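Local atomic coordinates of peptide ABC transporter, peptide-binding protein (PDB entry 2D5W), a protein that binds oligopeptides and probably delivers them to a membrane-bound ABC transporter for uptake into the cell. Residues Q4-V9 against Y243-V248; G96-T101 against D133-T138; A197-L202 against W218-S223; H305-K310 against L542-L547. All blocks are in the same frame, centred on the assembly; numbering follows the deposited sequence.

Contact 1. Residues Q4-V9 against Y243-V248; sequences QDNSLV and YVQKVV
V248 N donates to L8 O at 2.8 Å, its N-H pointing almost straight at the oxygen (166°), while the CA-H of V247 leans on the same atom. One step back, L8 N gives its hydrogen to K246 O over 2.9 Å, a more bent bond, and before that Q245 N donates to N6 O. This is parallel pairing: residues 246-248 run beside 7-9 at 10°, in a mixed sheet where strand 269-270 takes the other edge of strand 7-12. L8 and V247 share one face, CD2 of L8 lying 4.3 Å from CG2 of V247. CB of L8 also meets V244 CG1. N6 enters from a left-handed backbone turn after the short helix. Its CG is anti to the backbone N (chi1 -156°), and the amide lies against the Y243-V244 peptide, with OD1 3.4 Å from V244 CA and ND2 3.8 Å from Q245 CG. Y243 O already takes a hydrogen bond from Q245 NE2, whose donor stands above the carbonyl plane. An alanine at N6 would probably open a gap beside the Y243 carbonyl, where the amide now lies, and lose its contact with Q245 CG. S7 OG turns back to D5 OD2, 2.7 Å away.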
loop_
_atom_site.group_PDB
_atom_site.type_symbol
_atom_site.label_atom_id
_atom_site.label_comp_id
_atom_site.label_asym_id
_atom_site.label_seq_id
_atom_site.Cartn_x
_atom_site.Cartn_y
_atom_site.Cartn_z
ATOM N N GLN A 4 3.924 21.468 25.281
ATOM C CA GLN A 4 4.459 22.820 25.369
ATOM C C GLN A 4 3.892 23.719 24.276
ATOM O O GLN A 4 3.192 24.692 24.561
ATOM C CB GLN A 4 5.987 22.782 25.257
ATOM C CG GLN A 4 6.658 24.142 25.375
ATOM C CD GLN A 4 6.524 24.742 26.760
ATOM O OE1 GLN A 4 5.417 24.941 27.260
ATOM N NE2 GLN A 4 7.656 25.037 27.388
ATOM N N ASP A 5 4.200 23.389 23.026
ATOM C CA ASP A 5 3.721 24.171 21.893
ATOM C C ASP A 5 2.512 23.517 21.231
ATOM O O ASP A 5 2.033 23.981 20.197
ATOM C CB ASP A 5 4.841 24.358 20.866
ATOM C CG ASP A 5 5.372 23.043 20.335
ATOM O OD1 ASP A 5 6.288 23.073 19.487
ATOM O OD2 ASP A 5 4.877 21.982 20.766
ATOM N N ASN A 6 2.031 22.435 21.835
ATOM C CA ASN A 6 0.868 21.713 21.331
ATOM C C ASN A 6 1.080 21.204 19.907
ATOM O O ASN A 6 0.295 21.498 18.999
ATOM C CB ASN A 6 -0.363 22.622 21.389
ATOM C CG ASN A 6 -1.652 21.843 21.443
ATOM O OD1 ASN A 6 -1.641 20.614 21.484
ATOM N ND2 ASN A 6 -2.775 22.550 21.451
ATOM N N SER A 7 2.145 20.431 19.721
ATOM C CA SER A 7 2.474 19.878 18.415
ATOM C C SER A 7 2.711 18.373 18.482
ATOM O O SER A 7 2.810 17.792 19.565
ATOM C CB SER A 7 3.722 20.558 17.853
ATOM O OG SER A 7 4.845 20.324 18.686
ATOM N N LEU A 8 2.810 17.760 17.308
ATOM C CA LEU A 8 3.029 16.324 17.178
ATOM C C LEU A 8 4.100 16.029 16.130
ATOM O O LEU A 8 3.902 16.298 14.943
ATOM C CB LEU A 8 1.722 15.640 16.770
ATOM C CG LEU A 8 1.786 14.162 16.375
ATOM C CD1 LEU A 8 2.269 13.327 17.547
ATOM C CD2 LEU A 8 0.415 13.699 15.917
ATOM N N VAL A 9 5.232 15.487 16.569
ATOM C CA VAL A 9 6.319 15.144 15.659
ATOM C C VAL A 9 6.304 13.634 15.453
ATOM O O VAL A 9 6.421 12.861 16.410
ATOM C CB VAL A 9 7.691 15.576 16.229
ATOM C CG1 VAL A 9 8.813 15.117 15.306
ATOM C CG2 VAL A 9 7.730 17.088 16.395
ATOM N N TYR A 243 -6.349 19.993 21.309
ATOM C CA TYR A 243 -5.643 18.977 20.539
ATOM C C TYR A 243 -4.495 19.591 19.741
ATOM O O TYR A 243 -4.387 20.813 19.655
ATOM C CB TYR A 243 -6.667 18.254 19.665
ATOM C CG TYR A 243 -7.714 17.555 20.517
ATOM C CD1 TYR A 243 -7.610 16.195 20.809
ATOM C CD2 TYR A 243 -8.769 18.270 21.090
ATOM C CE1 TYR A 243 -8.525 15.564 21.651
ATOM C CE2 TYR A 243 -9.689 17.646 21.936
ATOM C CZ TYR A 243 -9.559 16.294 22.211
ATOM O OH TYR A 243 -10.452 15.669 23.056
ATOM N N VAL A 244 -3.633 18.766 19.152
ATOM C CA VAL A 244 -2.479 19.328 18.453
ATOM C C VAL A 244 -2.813 20.272 17.305
ATOM O O VAL A 244 -3.743 20.044 16.525
ATOM C CB VAL A 244 -1.492 18.226 17.980
ATOM C CG1 VAL A 244 -0.999 17.433 19.185
ATOM C CG2 VAL A 244 -2.143 17.316 16.962
ATOM N N GLN A 245 -2.033 21.344 17.216
ATOM C CA GLN A 245 -2.235 22.378 16.209
ATOM C C GLN A 245 -1.243 22.308 15.062
ATOM O O GLN A 245 -1.422 22.968 14.036
ATOM C CB GLN A 245 -2.160 23.757 16.870
ATOM C CG GLN A 245 -3.202 23.978 17.964
ATOM C CD GLN A 245 -4.623 23.829 17.456
ATOM O OE1 GLN A 245 -5.022 24.481 16.489
ATOM N NE2 GLN A 245 -5.398 22.970 18.106
ATOM N N LYS A 246 -0.193 21.519 15.249
ATOM C CA LYS A 246 0.834 21.340 14.236
ATOM C C LYS A 246 1.275 19.888 14.252
ATOM O O LYS A 246 1.405 19.289 15.321
ATOM C CB LYS A 246 2.047 22.228 14.528
ATOM C CG LYS A 246 1.808 23.716 14.352
ATOM C CD LYS A 246 3.104 24.495 14.528
ATOM C CE LYS A 246 2.895 25.985 14.306
ATOM N NZ LYS A 246 4.163 26.748 14.480
ATOM N N VAL A 247 1.483 19.328 13.066
ATOM C CA VAL A 247 1.948 17.952 12.918
ATOM C C VAL A 247 3.118 17.999 11.953
ATOM O O VAL A 247 3.005 18.545 10.852
ATOM C CB VAL A 247 0.869 17.023 12.321
ATOM C CG1 VAL A 247 1.444 15.621 12.127
ATOM C CG2 VAL A 247 -0.350 16.977 13.231
ATOM N N VAL A 248 4.245 17.439 12.368
ATOM C CA VAL A 248 5.427 17.421 11.527
ATOM C C VAL A 248 5.960 16.010 11.366
ATOM O O VAL A 248 6.212 15.315 12.355
ATOM C CB VAL A 248 6.565 18.286 12.122
ATOM C CG1 VAL A 248 7.816 18.182 11.252
ATOM C CG2 VAL A 248 6.118 19.730 12.240
#

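Contact 2. Residues G96-T101 against D133-T138; sequences GRPITT and DARNFT
The first turn of helix 101-112 is tied to the bend leading into strand 136-141, and T101 makes both direct hydrogen bonds. Its OG1 donates to D133 O at 2.7 Å, and its backbone N donates to A134 O at 2.9 Å, standing 39° above that carbonyl plane. OG1 sits between the backbone N and the carbonyl carbon (chi1 51°), while CG2, anti to the carbonyl carbon, turns to F137 and touches its CD1 at 3.8 Å. A valine in place of T101 would probably leave D133 O without this hydroxyl donor, with the backbone N-H to A134 O as the one direct hydrogen bond between the two segments. T100 is the helix N-cap: its OG1 caps E102 N, and D103 OD1 in turn accepts from T100 N. T100 CB rests 3.4 Å from A134 O. On the other side of the contact the bend is an Asx turn. D133 OD1 takes R135 N on its anti lone pair, and OD2, lying in the amide plane of N136, takes its ND2 on the syn lone pair. The carboxylate is thus clamped by its own segment, and N136 OD1 is bonded to T86. R135 stretches from CG to NE back along the loop, bringing NH1 to 3.6 Å from P98 CB. R135 NE donates to a water 2.6 Å away, which also lies 2.8 Å from I99 O. F137, which T101 CG2 touches, packs on V129 and I131 of strand 127-131, and its ring meets that of F44.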
loop_
_atom_site.group_PDB
_atom_site.type_symbol
_atom_site.label_atom_id
_atom_site.label_comp_id
_atom_site.label_asym_id
_atom_site.label_seq_id
_atom_site.Cartn_x
_atom_site.Cartn_y
_atom_site.Cartn_z
ATOM N N GLY A 96 -11.753 27.451 2.323
ATOM C CA GLY A 96 -13.090 27.929 2.626
ATOM C C GLY A 96 -14.189 27.499 1.671
ATOM O O GLY A 96 -15.371 27.672 1.979
ATOM N N ARG A 97 -13.822 26.954 0.516
ATOM C CA ARG A 97 -14.815 26.513 -0.459
ATOM C C ARG A 97 -15.510 25.239 0.016
ATOM O O ARG A 97 -14.909 24.402 0.692
ATOM C CB ARG A 97 -14.154 26.275 -1.821
ATOM C CG ARG A 97 -13.455 27.506 -2.388
ATOM C CD ARG A 97 -14.442 28.637 -2.653
ATOM N NE ARG A 97 -15.277 28.373 -3.822
ATOM C CZ ARG A 97 -14.826 28.362 -5.074
ATOM N NH1 ARG A 97 -15.653 28.113 -6.080
ATOM N NH2 ARG A 97 -13.546 28.611 -5.322
ATOM N N PRO A 98 -16.792 25.070 -0.338
ATOM C CA PRO A 98 -17.520 23.874 0.087
ATOM C C PRO A 98 -17.102 22.606 -0.648
ATOM O O PRO A 98 -16.677 22.655 -1.800
ATOM C CB PRO A 98 -18.971 24.240 -0.210
ATOM C CG PRO A 98 -18.838 25.062 -1.456
ATOM C CD PRO A 98 -17.665 25.966 -1.118
ATOM N N ILE A 99 -17.207 21.474 0.041
ATOM C CA ILE A 99 -16.926 20.192 -0.584
ATOM C C ILE A 99 -18.307 19.768 -1.085
ATOM O O ILE A 99 -19.256 19.671 -0.303
ATOM C CB ILE A 99 -16.366 19.172 0.427
ATOM C CG1 ILE A 99 -14.943 19.585 0.829
ATOM C CG2 ILE A 99 -16.381 17.775 -0.182
ATOM C CD1 ILE A 99 -14.324 18.750 1.933
ATOM N N THR A 100 -18.423 19.540 -2.388
ATOM C CA THR A 100 -19.713 19.200 -2.986
ATOM C C THR A 100 -19.622 18.010 -3.923
ATOM O O THR A 100 -18.543 17.460 -4.152
ATOM C CB THR A 100 -20.257 20.375 -3.820
ATOM O OG1 THR A 100 -19.497 20.475 -5.032
ATOM C CG2 THR A 100 -20.145 21.688 -3.051
ATOM N N THR A 101 -20.763 17.633 -4.490
ATOM C CA THR A 101 -20.793 16.517 -5.412
ATOM C C THR A 101 -20.067 16.848 -6.715
ATOM O O THR A 101 -19.826 15.962 -7.527
ATOM C CB THR A 101 -22.242 16.058 -5.693
ATOM O OG1 THR A 101 -23.045 17.185 -6.058
ATOM C CG2 THR A 101 -22.839 15.401 -4.452
ATOM N N ASP A 133 -27.987 16.063 -5.959
ATOM C CA ASP A 133 -27.899 17.501 -5.732
ATOM C C ASP A 133 -26.483 17.830 -5.267
ATOM O O ASP A 133 -25.602 16.970 -5.323
ATOM C CB ASP A 133 -28.952 17.973 -4.712
ATOM C CG ASP A 133 -28.910 17.198 -3.413
ATOM O OD1 ASP A 133 -27.846 17.174 -2.762
ATOM O OD2 ASP A 133 -29.951 16.619 -3.034
ATOM N N ALA A 134 -26.262 19.054 -4.803
ATOM C CA ALA A 134 -24.930 19.471 -4.381
ATOM C C ALA A 134 -24.297 18.645 -3.266
ATOM O O ALA A 134 -23.072 18.636 -3.122
ATOM C CB ALA A 134 -24.950 20.943 -3.983
ATOM N N ARG A 135 -25.105 17.943 -2.479
ATOM C CA ARG A 135 -24.542 17.154 -1.391
ATOM C C ARG A 135 -25.015 15.710 -1.295
ATOM O O ARG A 135 -24.649 14.994 -0.368
ATOM C CB ARG A 135 -24.752 17.888 -0.065
ATOM C CG ARG A 135 -23.948 19.183 -0.024
ATOM C CD ARG A 135 -24.055 19.948 1.278
ATOM N NE ARG A 135 -23.101 21.057 1.285
ATOM C CZ ARG A 135 -23.161 22.112 0.477
ATOM N NH1 ARG A 135 -22.236 23.059 0.558
ATOM N NH2 ARG A 135 -24.149 22.236 -0.397
ATOM N N ASN A 136 -25.811 15.275 -2.262
ATOM C CA ASN A 136 -26.300 13.904 -2.279
ATOM C C ASN A 136 -25.866 13.192 -3.547
ATOM O O ASN A 136 -26.090 13.687 -4.655
ATOM C CB ASN A 136 -27.829 13.872 -2.190
ATOM C CG ASN A 136 -28.337 14.050 -0.779
ATOM O OD1 ASN A 136 -28.123 13.196 0.080
ATOM N ND2 ASN A 136 -29.021 15.161 -0.529
ATOM N N PHE A 137 -25.217 12.041 -3.381
ATOM C CA PHE A 137 -24.803 11.238 -4.521
ATOM C C PHE A 137 -24.939 9.757 -4.199
ATOM O O PHE A 137 -25.066 9.369 -3.034
ATOM C CB PHE A 137 -23.368 11.560 -4.968
ATOM C CG PHE A 137 -22.298 11.179 -3.976
ATOM C CD1 PHE A 137 -22.006 11.997 -2.886
ATOM C CD2 PHE A 137 -21.542 10.029 -4.170
ATOM C CE1 PHE A 137 -20.970 11.672 -2.011
ATOM C CE2 PHE A 137 -20.508 9.694 -3.302
ATOM C CZ PHE A 137 -20.220 10.517 -2.223
ATOM N N THR A 138 -24.919 8.941 -5.243
ATOM C CA THR A 138 -25.052 7.503 -5.090
ATOM C C THR A 138 -23.948 6.791 -5.847
ATOM O O THR A 138 -23.715 7.063 -7.024
ATOM C CB THR A 138 -26.410 7.014 -5.639
ATOM O OG1 THR A 138 -27.471 7.670 -4.936
ATOM C CG2 THR A 138 -26.553 5.509 -5.468
HETATM O O HOH W 1 -20.565 20.677 1.932
#

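Contact 3. Residues A197-L202 against W218-S223; sequences ATPQAL and WVPGNS
P199 and W218 bring their CA atoms to 5.8 Å where the first turn of helix 199-203 comes up against the end of strand 213-219, and no hydrogen bond joins the two backbones. The contact is instead a CH-pi packing of proline on indole. P199 CG stands over the six-membered ring of W218, 3.6 Å from its centroid and 10° off the normal, while P199 CB lies nearer the CE3-CD2 side. W218 CG is anti to the backbone N (chi1 -177°), which starts the indole out toward the helix. At the rim of the ring, A197 O lies in the indole plane, 3.7 Å from CZ3, and L202 CD1 comes in near the plane at 3.8 Å from CE3. The same ring edge therefore meets a carbonyl oxygen and a methyl group. P220 extends the apolar patch, its CB 3.9 Å from P199 CG, so the helix proline touches both the indole and a second proline. On the helix side T198 occupies the N-cap position, and its carbonyl oxygen accepts L202 N in the first turn. Beyond P220 the chain passes G221, whose positive phi would press a side chain against the preceding carbonyl, into a classic beta bulge: V219 O accepts both N222 N and S223 N. E15 OE2 receives both W218 NE1 and G221 N, and N203 OD1 accepts W218 N. The first turn of helix 199-203 packs against the end of strand 213-219, an outermost strand of the mixed sheet, beside the tight connection to strand 223-228, with L19 also against the indole.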
loop_
_atom_site.group_PDB
_atom_site.type_symbol
_atom_site.label_atom_id
_atom_site.label_comp_id
_atom_site.label_asym_id
_atom_site.label_seq_id
_atom_site.Cartn_x
_atom_site.Cartn_y
_atom_site.Cartn_z
ATOM N N ALA A 197 1.460 18.118 -7.281
ATOM C CA ALA A 197 1.974 17.167 -6.300
ATOM C C ALA A 197 3.450 17.191 -5.950
ATOM O O ALA A 197 3.901 16.341 -5.182
ATOM C CB ALA A 197 1.575 15.752 -6.732
ATOM N N THR A 198 4.207 18.140 -6.490
ATOM C CA THR A 198 5.633 18.223 -6.181
ATOM C C THR A 198 5.843 19.222 -5.048
ATOM O O THR A 198 4.987 20.064 -4.786
ATOM C CB THR A 198 6.452 18.686 -7.389
ATOM O OG1 THR A 198 6.009 19.990 -7.783
ATOM C CG2 THR A 198 6.292 17.713 -8.552
ATOM N N PRO A 199 6.998 19.155 -4.369
ATOM C CA PRO A 199 7.276 20.075 -3.260
ATOM C C PRO A 199 7.124 21.561 -3.588
ATOM O O PRO A 199 6.431 22.291 -2.878
ATOM C CB PRO A 199 8.707 19.718 -2.864
ATOM C CG PRO A 199 8.791 18.252 -3.190
ATOM C CD PRO A 199 8.093 18.180 -4.532
ATOM N N GLN A 200 7.768 22.015 -4.657
ATOM C CA GLN A 200 7.694 23.428 -5.012
ATOM C C GLN A 200 6.273 23.876 -5.335
ATOM O O GLN A 200 5.850 24.955 -4.922
ATOM C CB GLN A 200 8.652 23.740 -6.175
ATOM C CG GLN A 200 8.361 23.012 -7.482
ATOM C CD GLN A 200 7.344 23.727 -8.348
ATOM O OE1 GLN A 200 6.908 23.201 -9.372
ATOM N NE2 GLN A 200 6.967 24.937 -7.949
ATOM N N ALA A 201 5.528 23.044 -6.053
ATOM C CA ALA A 201 4.154 23.386 -6.407
ATOM C C ALA A 201 3.292 23.496 -5.155
ATOM O O ALA A 201 2.540 24.458 -4.984
ATOM C CB ALA A 201 3.573 22.333 -7.348
ATOM N N LEU A 202 3.408 22.508 -4.275
ATOM C CA LEU A 202 2.627 22.491 -3.049
ATOM C C LEU A 202 2.998 23.633 -2.112
ATOM O O LEU A 202 2.125 24.228 -1.479
ATOM C CB LEU A 202 2.791 21.144 -2.338
ATOM C CG LEU A 202 2.161 19.973 -3.100
ATOM C CD1 LEU A 202 2.587 18.658 -2.470
ATOM C CD2 LEU A 202 0.643 20.116 -3.111
ATOM N N TRP A 218 6.658 21.643 2.729
ATOM C CA TRP A 218 7.324 20.367 2.510
ATOM C C TRP A 218 8.795 20.705 2.260
ATOM O O TRP A 218 9.124 21.411 1.307
ATOM C CB TRP A 218 6.740 19.654 1.289
ATOM C CG TRP A 218 7.305 18.275 0.997
ATOM C CD1 TRP A 218 8.298 17.614 1.674
ATOM C CD2 TRP A 218 6.891 17.403 -0.056
ATOM N NE1 TRP A 218 8.521 16.379 1.102
ATOM C CE2 TRP A 218 7.671 16.226 0.038
ATOM C CE3 TRP A 218 5.933 17.502 -1.075
ATOM C CZ2 TRP A 218 7.522 15.156 -0.849
ATOM C CZ3 TRP A 218 5.784 16.440 -1.958
ATOM C CH2 TRP A 218 6.577 15.280 -1.839
ATOM N N VAL A 219 9.664 20.250 3.156
ATOM C CA VAL A 219 11.108 20.449 3.024
ATOM C C VAL A 219 11.527 19.075 2.511
ATOM O O VAL A 219 11.803 18.164 3.293
ATOM C CB VAL A 219 11.757 20.732 4.394
ATOM C CG1 VAL A 219 13.232 21.055 4.207
ATOM C CG2 VAL A 219 11.040 21.887 5.086
ATOM N N PRO A 220 11.591 18.909 1.180
ATOM C CA PRO A 220 11.957 17.600 0.635
ATOM C C PRO A 220 13.257 17.007 1.125
ATOM O O PRO A 220 14.301 17.657 1.113
ATOM C CB PRO A 220 11.922 17.830 -0.872
ATOM C CG PRO A 220 12.350 19.241 -1.006
ATOM C CD PRO A 220 11.638 19.949 0.134
ATOM N N GLY A 221 13.170 15.748 1.547
ATOM C CA GLY A 221 14.318 15.041 2.075
ATOM C C GLY A 221 14.432 15.218 3.575
ATOM O O GLY A 221 15.254 14.563 4.217
ATOM N N ASN A 222 13.596 16.079 4.148
ATOM C CA ASN A 222 13.666 16.352 5.575
ATOM C C ASN A 222 12.360 16.259 6.356
ATOM O O ASN A 222 12.287 15.549 7.358
ATOM C CB ASN A 222 14.288 17.738 5.787
ATOM C CG ASN A 222 14.405 18.112 7.251
ATOM O OD1 ASN A 222 13.414 18.434 7.904
ATOM N ND2 ASN A 222 15.626 18.069 7.775
ATOM N N SER A 223 11.319 16.952 5.905
ATOM C CA SER A 223 10.077 16.951 6.662
ATOM C C SER A 223 8.876 17.495 5.913
ATOM O O SER A 223 9.008 18.166 4.894
ATOM C CB SER A 223 10.267 17.807 7.914
ATOM O OG SER A 223 10.612 19.136 7.544
#

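Contact 4. Residues H305-K310 against L542-L547; sequences HIDINK and LPALPL
The imidazole of H305 has A544 CB nearby, 4.4 Å from its CD2 and coming in obliquely, while W303 stacks on the ring, F466 meets it edge-to-face and the W468 ring meets it with planes about 5° apart. At its edge, NE2 donates to D307 OD1 at 2.7 Å; the acceptor lies in the imidazole plane, but NE2 stands 54° out of the carboxylate plane of D307. With ND1 held by W303 O, the ring is fixed in rotation. The other oxygen, D307 OD2, is 3.7 Å from A544 CB and 2.8 Å from a water, which accepts I308 N and is hydrogen-bonded to P543 O. That carbonyl takes K310 NZ as well, over 2.9 Å. The lysine chain is bent at chi3 and chi4, the latter curling NZ back so that it also donates to I308 O, in the plane of that carbonyl. Two carbonyls thus satisfy the buried ammonium, with a weak third bond to G504 O. On the opposite sheet face, I306 CG1 packs 3.7 Å from L547 CD1, and I306 CB meets L545 CB. Between the backbones, I306 N donates to L545 O and L545 N returns a nearly straight bond (175°) to I306 O. I306 and L545 are thus the hydrogen-bonded pair, H305 and P546 a non-hydrogen-bonded one, of an antiparallel strand pair within a mixed sheet, where strand 463-469 also pairs with 293-308.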
loop_
_atom_site.group_PDB
_atom_site.type_symbol
_atom_site.label_atom_id
_atom_site.label_comp_id
_atom_site.label_asym_id
_atom_site.label_seq_id
_atom_site.Cartn_x
_atom_site.Cartn_y
_atom_site.Cartn_z
ATOM N N HIS A 305 7.872 -9.836 1.088
ATOM C CA HIS A 305 8.011 -10.812 0.019
ATOM C C HIS A 305 9.041 -10.345 -1.001
ATOM O O HIS A 305 9.558 -9.229 -0.916
ATOM C CB HIS A 305 6.669 -10.940 -0.697
ATOM C CG HIS A 305 6.284 -9.695 -1.429
ATOM N ND1 HIS A 305 5.871 -8.550 -0.781
ATOM C CD2 HIS A 305 6.372 -9.373 -2.742
ATOM C CE1 HIS A 305 5.730 -7.575 -1.663
ATOM N NE2 HIS A 305 6.031 -8.048 -2.859
ATOM N N ILE A 306 9.313 -11.204 -1.979
ATOM C CA ILE A 306 10.235 -10.866 -3.047
ATOM C C ILE A 306 9.531 -11.073 -4.380
ATOM O O ILE A 306 9.190 -12.201 -4.743
ATOM C CB ILE A 306 11.511 -11.743 -3.019
ATOM C CG1 ILE A 306 12.174 -11.649 -1.642
ATOM C CG2 ILE A 306 12.483 -11.274 -4.101
ATOM C CD1 ILE A 306 13.475 -12.432 -1.521
ATOM N N ASP A 307 9.278 -9.983 -5.093
ATOM C CA ASP A 307 8.662 -10.099 -6.399
ATOM C C ASP A 307 9.734 -10.541 -7.383
ATOM O O ASP A 307 10.931 -10.305 -7.175
ATOM C CB ASP A 307 8.030 -8.774 -6.820
ATOM C CG ASP A 307 6.635 -8.613 -6.262
ATOM O OD1 ASP A 307 6.402 -7.657 -5.493
ATOM O OD2 ASP A 307 5.770 -9.460 -6.584
ATOM N N ILE A 308 9.285 -11.198 -8.446
ATOM C CA ILE A 308 10.160 -11.746 -9.471
ATOM C C ILE A 308 9.685 -11.303 -10.847
ATOM O O ILE A 308 8.519 -11.496 -11.189
ATOM C CB ILE A 308 10.116 -13.291 -9.439
ATOM C CG1 ILE A 308 10.482 -13.806 -8.042
ATOM C CG2 ILE A 308 11.027 -13.867 -10.515
ATOM C CD1 ILE A 308 11.914 -13.574 -7.639
ATOM N N ASN A 309 10.577 -10.708 -11.630
ATOM C CA ASN A 309 10.210 -10.281 -12.973
ATOM C C ASN A 309 10.055 -11.537 -13.832
ATOM O O ASN A 309 11.011 -12.292 -14.003
ATOM C CB ASN A 309 11.300 -9.390 -13.566
ATOM C CG ASN A 309 10.899 -8.797 -14.899
ATOM O OD1 ASN A 309 10.113 -9.390 -15.635
ATOM N ND2 ASN A 309 11.444 -7.633 -15.227
ATOM N N LYS A 310 8.854 -11.764 -14.359
ATOM C CA LYS A 310 8.596 -12.936 -15.190
ATOM C C LYS A 310 8.236 -12.553 -16.621
ATOM O O LYS A 310 7.705 -13.375 -17.377
ATOM C CB LYS A 310 7.472 -13.771 -14.569
ATOM C CG LYS A 310 7.805 -14.297 -13.177
ATOM C CD LYS A 310 6.602 -14.958 -12.509
ATOM C CE LYS A 310 5.491 -13.957 -12.207
ATOM N NZ LYS A 310 5.915 -12.910 -11.229
ATOM N N LEU A 542 4.488 -20.038 -7.125
ATOM C CA LEU A 542 5.356 -19.012 -6.538
ATOM C C LEU A 542 5.621 -17.803 -7.443
ATOM O O LEU A 542 6.771 -17.506 -7.781
ATOM C CB LEU A 542 6.696 -19.620 -6.110
ATOM C CG LEU A 542 6.678 -20.633 -4.964
ATOM C CD1 LEU A 542 8.092 -21.151 -4.753
ATOM C CD2 LEU A 542 6.142 -19.989 -3.690
ATOM N N PRO A 543 4.560 -17.085 -7.849
ATOM C CA PRO A 543 4.776 -15.914 -8.709
ATOM C C PRO A 543 5.638 -14.871 -7.992
ATOM O O PRO A 543 6.292 -14.045 -8.624
ATOM C CB PRO A 543 3.357 -15.431 -9.007
ATOM C CG PRO A 543 2.558 -15.928 -7.838
ATOM C CD PRO A 543 3.126 -17.299 -7.585
ATOM N N ALA A 544 5.612 -14.917 -6.664
ATOM C CA ALA A 544 6.431 -14.051 -5.820
ATOM C C ALA A 544 6.882 -14.968 -4.689
ATOM O O ALA A 544 6.248 -15.993 -4.433
ATOM C CB ALA A 544 5.618 -12.886 -5.266
ATOM N N LEU A 545 7.974 -14.618 -4.020
ATOM C CA LEU A 545 8.474 -15.443 -2.931
ATOM C C LEU A 545 8.012 -14.865 -1.604
ATOM O O LEU A 545 8.385 -13.749 -1.240
ATOM C CB LEU A 545 10.003 -15.505 -2.970
ATOM C CG LEU A 545 10.626 -15.855 -4.325
ATOM C CD1 LEU A 545 12.138 -15.953 -4.184
ATOM C CD2 LEU A 545 10.060 -17.171 -4.836
ATOM N N PRO A 546 7.172 -15.607 -0.870
ATOM C CA PRO A 546 6.701 -15.093 0.417
ATOM C C PRO A 546 7.809 -15.202 1.458
ATOM O O PRO A 546 8.506 -16.215 1.513
ATOM C CB PRO A 546 5.515 -15.999 0.728
ATOM C CG PRO A 546 5.969 -17.328 0.170
ATOM C CD PRO A 546 6.631 -16.954 -1.145
ATOM N N LEU A 547 7.988 -14.161 2.268
ATOM C CA LEU A 547 9.022 -14.206 3.297
ATOM C C LEU A 547 8.419 -14.327 4.696
ATOM O O LEU A 547 8.525 -15.380 5.323
ATOM C CB LEU A 547 9.945 -12.981 3.200
ATOM C CG LEU A 547 10.788 -12.893 1.917
ATOM C CD1 LEU A 547 11.735 -11.705 2.015
ATOM C CD2 LEU A 547 11.577 -14.184 1.706
HETATM O O HOH W 2 6.415 -11.269 -8.569
#

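How the contacts relate
Contacts 1 and 4 are buried strand pairings, parallel and antiparallel respectively, on opposite sides of the chain's centre, their centres about 41 Å apart. Contact 4 is wholly buried and mixes apolar packing with a histidine-carboxylate bond and an enclosed lysine, whereas contact 1 relies mainly on backbone bonds, valine and leucine packing and an asparagine amide laid against a peptide. Contacts 2 and 3 are partly exposed and each involves the start of a helix, but contact 2 uses hydrogen bonds and contact 3 a proline on an indole. Contacts 1 and 3 reach the same mixed sheet and touch through V248 and S223. Contact 2 belongs to a different, antiparallel sheet, about 15 Å from contact 3 at the nearest atoms.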